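Local coordinates for capsid protein (Infectious hypodermal and hematopoietic necrosis virus, PDB 3N7X) that forms the icosahedral shell of a shrimp densovirus, sixty copies of a beta-barrel subunit assembling into the capsid, and binds calcium ions, at residues L74-L86 and G223-K235. Residues are numbered along the deposited sequence; the frame is centred on the assembly and turned at random.
Sequences LPLHWMNLYLYGL and GEIPTTGPTFIPK
A single antiparallel beta bridge, with Trp78 and Phe232 as its non-hydrogen-bonded pair, joins the turn and short helix 80-83 to the long loop that follows strand 220-221 in this parvovirus beta-barrel subunit. Two backbone bonds make it: Ile233 N gives to His77 O at 2.8 Å, and Met79 N gives to Thr231 O at 2.9 Å. Asn80 continues the pairing with its side chain. Thr231 N meets a lone pair of Asn80 OD1 in the carbonyl plane at 2.8 Å, nearly straight at 167°. Asn80 ND2 adds a weak bond to Gly229 O. The amide is held firmly through its oxygen but only weakly by this nitrogen bond; together they should limit its rotation.

On one flank the aromatic side chains of His77, Trp78 and Phe232 cluster. Pro230 CB sits over one indole face, 3.5 Å from the centroid of the Trp78 five-membered ring, a CH-pi contact; Pro75 CB lies over the rim of the opposite face. The Phe232 ring runs almost parallel to the indole but is slid aside, with little overlap. His77 ND1 lies over a face of Phe232, the two planes at 49°. A bound magnesium ion lies near the His77 side chain.

Met79 CB is directed toward the loop. Met79 CG packs on Ile233 CG1 at 3.6 Å, and the bend at chi3 (67°) leaves CE against Ile225. Val113 of strand 111-131 touches both Met79 and Ile233. Leu83 CD2 lies against Ile225 CG1. Beyond it, Tyr84 OH donates to Ile225 O at 2.7 Å, with that oxygen at the edge of the phenol ring.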
# COMPACT_ATOMS: atom_id res chain seq x y z
N LEU A 74 -34.93 -76.97 -50.72
CA LEU A 74 -33.65 -76.46 -51.21
C LEU A 74 -32.61 -76.82 -50.17
O LEU A 74 -32.45 -76.13 -49.16
CB LEU A 74 -33.70 -74.94 -51.42
CG LEU A 74 -32.35 -74.32 -51.83
CD1 LEU A 74 -31.76 -75.06 -53.01
CD2 LEU A 74 -32.56 -72.85 -52.17
N PRO A 75 -31.88 -77.92 -50.39
CA PRO A 75 -30.84 -78.40 -49.47
C PRO A 75 -29.52 -77.64 -49.60
O PRO A 75 -28.58 -78.12 -50.24
CB PRO A 75 -30.71 -79.87 -49.84
CG PRO A 75 -30.88 -79.82 -51.33
CD PRO A 75 -32.04 -78.85 -51.53
N LEU A 76 -29.45 -76.47 -48.98
CA LEU A 76 -28.25 -75.64 -49.02
C LEU A 76 -27.03 -76.30 -48.43
O LEU A 76 -25.91 -75.88 -48.70
CB LEU A 76 -28.47 -74.34 -48.26
CG LEU A 76 -29.62 -73.47 -48.74
CD1 LEU A 76 -29.60 -72.16 -47.99
CD2 LEU A 76 -29.48 -73.24 -50.23
N HIS A 77 -27.24 -77.33 -47.62
CA HIS A 77 -26.13 -78.03 -46.99
C HIS A 77 -25.46 -79.06 -47.90
O HIS A 77 -24.43 -79.64 -47.53
CB HIS A 77 -26.61 -78.72 -45.71
CG HIS A 77 -27.80 -79.60 -45.91
ND1 HIS A 77 -27.88 -80.88 -45.42
CD2 HIS A 77 -28.97 -79.37 -46.56
CE1 HIS A 77 -29.04 -81.42 -45.75
NE2 HIS A 77 -29.72 -80.52 -46.45
N TRP A 78 -26.03 -79.29 -49.08
CA TRP A 78 -25.46 -80.25 -50.03
C TRP A 78 -24.33 -79.61 -50.82
O TRP A 78 -24.57 -78.77 -51.69
CB TRP A 78 -26.53 -80.74 -51.01
CG TRP A 78 -27.56 -81.66 -50.41
CD1 TRP A 78 -27.76 -81.92 -49.09
CD2 TRP A 78 -28.55 -82.41 -51.13
NE1 TRP A 78 -28.81 -82.79 -48.93
CE2 TRP A 78 -29.31 -83.11 -50.16
CE3 TRP A 78 -28.86 -82.57 -52.49
CZ2 TRP A 78 -30.38 -83.95 -50.52
CZ3 TRP A 78 -29.92 -83.40 -52.84
CH2 TRP A 78 -30.67 -84.08 -51.86
N MET A 79 -23.10 -80.00 -50.52
CA MET A 79 -21.94 -79.46 -51.21
C MET A 79 -22.05 -79.65 -52.72
O MET A 79 -21.54 -78.85 -53.50
CB MET A 79 -20.67 -80.13 -50.70
CG MET A 79 -20.33 -79.79 -49.26
SD MET A 79 -18.86 -80.64 -48.67
CE MET A 79 -17.57 -79.87 -49.68
N ASN A 80 -22.72 -80.72 -53.12
CA ASN A 80 -22.89 -81.05 -54.53
C ASN A 80 -23.49 -79.91 -55.33
O ASN A 80 -23.17 -79.75 -56.51
CB ASN A 80 -23.76 -82.29 -54.67
CG ASN A 80 -23.33 -83.41 -53.75
OD1 ASN A 80 -23.41 -83.29 -52.52
ND2 ASN A 80 -22.86 -84.51 -54.33
N LEU A 81 -24.36 -79.13 -54.71
CA LEU A 81 -25.01 -78.03 -55.41
C LEU A 81 -24.05 -76.91 -55.76
O LEU A 81 -24.35 -76.09 -56.62
CB LEU A 81 -26.16 -77.46 -54.57
CG LEU A 81 -27.34 -78.39 -54.28
CD1 LEU A 81 -28.38 -77.63 -53.47
CD2 LEU A 81 -27.95 -78.90 -55.58
N TYR A 82 -22.89 -76.87 -55.11
CA TYR A 82 -21.92 -75.81 -55.36
C TYR A 82 -20.72 -76.25 -56.20
O TYR A 82 -20.19 -75.47 -56.98
CB TYR A 82 -21.41 -75.25 -54.04
CG TYR A 82 -22.48 -74.82 -53.07
CD1 TYR A 82 -22.94 -73.50 -53.02
CD2 TYR A 82 -23.04 -75.74 -52.17
CE1 TYR A 82 -23.92 -73.11 -52.11
CE2 TYR A 82 -24.02 -75.36 -51.26
CZ TYR A 82 -24.45 -74.05 -51.23
OH TYR A 82 -25.40 -73.68 -50.31
N LEU A 83 -20.29 -77.50 -56.03
CA LEU A 83 -19.14 -78.02 -56.76
C LEU A 83 -19.47 -78.54 -58.15
O LEU A 83 -18.57 -78.81 -58.95
CB LEU A 83 -18.45 -79.11 -55.94
CG LEU A 83 -17.44 -78.64 -54.88
CD1 LEU A 83 -18.00 -77.48 -54.10
CD2 LEU A 83 -17.10 -79.80 -53.96
N TYR A 84 -20.76 -78.67 -58.44
CA TYR A 84 -21.21 -79.13 -59.75
C TYR A 84 -22.04 -78.06 -60.43
O TYR A 84 -22.52 -77.13 -59.78
CB TYR A 84 -22.07 -80.39 -59.61
CG TYR A 84 -21.29 -81.64 -59.32
CD1 TYR A 84 -20.82 -82.45 -60.35
CD2 TYR A 84 -21.00 -82.02 -58.00
CE1 TYR A 84 -20.09 -83.61 -60.09
CE2 TYR A 84 -20.27 -83.17 -57.73
CZ TYR A 84 -19.82 -83.96 -58.77
OH TYR A 84 -19.11 -85.11 -58.50
N GLY A 85 -22.20 -78.21 -61.74
CA GLY A 85 -23.00 -77.28 -62.52
C GLY A 85 -23.69 -78.07 -63.61
O GLY A 85 -23.79 -79.30 -63.52
N LEU A 86 -24.17 -77.39 -64.64
CA LEU A 86 -24.84 -78.07 -65.74
C LEU A 86 -24.03 -78.04 -67.03
O LEU A 86 -23.45 -77.01 -67.38
CB LEU A 86 -26.21 -77.44 -66.00
CG LEU A 86 -27.21 -77.57 -64.86
CD1 LEU A 86 -28.54 -76.96 -65.29
CD2 LEU A 86 -27.39 -79.03 -64.49
N GLY A 223 -11.99 -87.28 -49.03
CA GLY A 223 -12.87 -87.86 -50.03
C GLY A 223 -13.40 -86.87 -51.05
O GLY A 223 -13.37 -85.66 -50.83
N GLU A 224 -13.89 -87.39 -52.17
CA GLU A 224 -14.45 -86.55 -53.22
C GLU A 224 -15.93 -86.32 -52.91
O GLU A 224 -16.48 -86.90 -51.98
CB GLU A 224 -14.38 -87.25 -54.58
CG GLU A 224 -13.09 -87.98 -54.89
CD GLU A 224 -13.12 -88.62 -56.27
OE1 GLU A 224 -14.17 -89.18 -56.64
OE2 GLU A 224 -12.09 -88.57 -56.99
N ILE A 225 -16.55 -85.46 -53.70
CA ILE A 225 -17.97 -85.20 -53.56
C ILE A 225 -18.55 -85.81 -54.84
O ILE A 225 -18.55 -85.19 -55.90
CB ILE A 225 -18.29 -83.69 -53.48
CG1 ILE A 225 -17.93 -83.15 -52.09
CG2 ILE A 225 -19.78 -83.45 -53.70
CD1 ILE A 225 -16.47 -83.20 -51.76
N PRO A 226 -19.02 -87.06 -54.74
CA PRO A 226 -19.59 -87.82 -55.85
C PRO A 226 -20.86 -87.25 -56.46
O PRO A 226 -21.45 -86.30 -55.96
CB PRO A 226 -19.82 -89.20 -55.24
CG PRO A 226 -20.25 -88.83 -53.86
CD PRO A 226 -19.23 -87.78 -53.47
N THR A 227 -21.28 -87.88 -57.54
CA THR A 227 -22.46 -87.48 -58.26
C THR A 227 -23.64 -88.35 -57.83
O THR A 227 -24.79 -88.09 -58.17
CB THR A 227 -22.23 -87.67 -59.76
OG1 THR A 227 -23.32 -87.12 -60.49
CG2 THR A 227 -22.12 -89.16 -60.09
N THR A 228 -23.32 -89.38 -57.06
CA THR A 228 -24.30 -90.35 -56.60
C THR A 228 -25.02 -90.05 -55.29
O THR A 228 -26.18 -90.43 -55.10
CB THR A 228 -23.64 -91.71 -56.46
OG1 THR A 228 -22.70 -91.66 -55.38
CG2 THR A 228 -22.90 -92.07 -57.74
N GLY A 229 -24.33 -89.39 -54.36
CA GLY A 229 -24.96 -89.10 -53.09
C GLY A 229 -24.57 -87.75 -52.53
O GLY A 229 -23.40 -87.34 -52.59
N PRO A 230 -25.54 -87.02 -51.95
CA PRO A 230 -25.24 -85.70 -51.39
C PRO A 230 -24.28 -85.77 -50.21
O PRO A 230 -24.43 -86.60 -49.31
CB PRO A 230 -26.63 -85.19 -50.99
CG PRO A 230 -27.35 -86.44 -50.62
CD PRO A 230 -26.94 -87.39 -51.72
N THR A 231 -23.28 -84.89 -50.22
CA THR A 231 -22.31 -84.81 -49.14
C THR A 231 -22.65 -83.54 -48.37
O THR A 231 -22.70 -82.45 -48.94
CB THR A 231 -20.87 -84.75 -49.68
OG1 THR A 231 -20.59 -85.94 -50.42
CG2 THR A 231 -19.88 -84.61 -48.54
N PHE A 232 -22.89 -83.68 -47.07
CA PHE A 232 -23.27 -82.55 -46.24
C PHE A 232 -22.12 -81.66 -45.78
O PHE A 232 -21.03 -82.14 -45.45
CB PHE A 232 -24.01 -83.03 -44.99
CG PHE A 232 -25.25 -83.84 -45.27
CD1 PHE A 232 -25.78 -83.92 -46.56
CD2 PHE A 232 -25.90 -84.50 -44.24
CE1 PHE A 232 -26.94 -84.66 -46.81
CE2 PHE A 232 -27.06 -85.24 -44.48
CZ PHE A 232 -27.58 -85.32 -45.77
N ILE A 233 -22.37 -80.36 -45.75
CA ILE A 233 -21.38 -79.42 -45.25
C ILE A 233 -21.29 -79.82 -43.78
O ILE A 233 -22.31 -79.92 -43.09
CB ILE A 233 -21.88 -77.98 -45.40
CG1 ILE A 233 -21.82 -77.59 -46.88
CG2 ILE A 233 -21.06 -77.04 -44.54
CD1 ILE A 233 -22.50 -76.27 -47.21
N PRO A 234 -20.08 -80.06 -43.27
CA PRO A 234 -19.88 -80.46 -41.87
C PRO A 234 -20.70 -79.73 -40.83
O PRO A 234 -20.54 -78.53 -40.61
CB PRO A 234 -18.38 -80.28 -41.67
CG PRO A 234 -17.83 -80.61 -43.02
CD PRO A 234 -18.78 -79.86 -43.94
N LYS A 235 -21.59 -80.48 -40.18
CA LYS A 235 -22.45 -79.97 -39.12
C LYS A 235 -22.69 -81.12 -38.17
O LYS A 235 -22.74 -82.28 -38.59
CB LYS A 235 -23.78 -79.50 -39.70
CG LYS A 235 -23.78 -78.08 -40.25
CD LYS A 235 -23.74 -77.07 -39.11
CE LYS A 235 -23.96 -75.66 -39.59
NZ LYS A 235 -23.89 -74.70 -38.46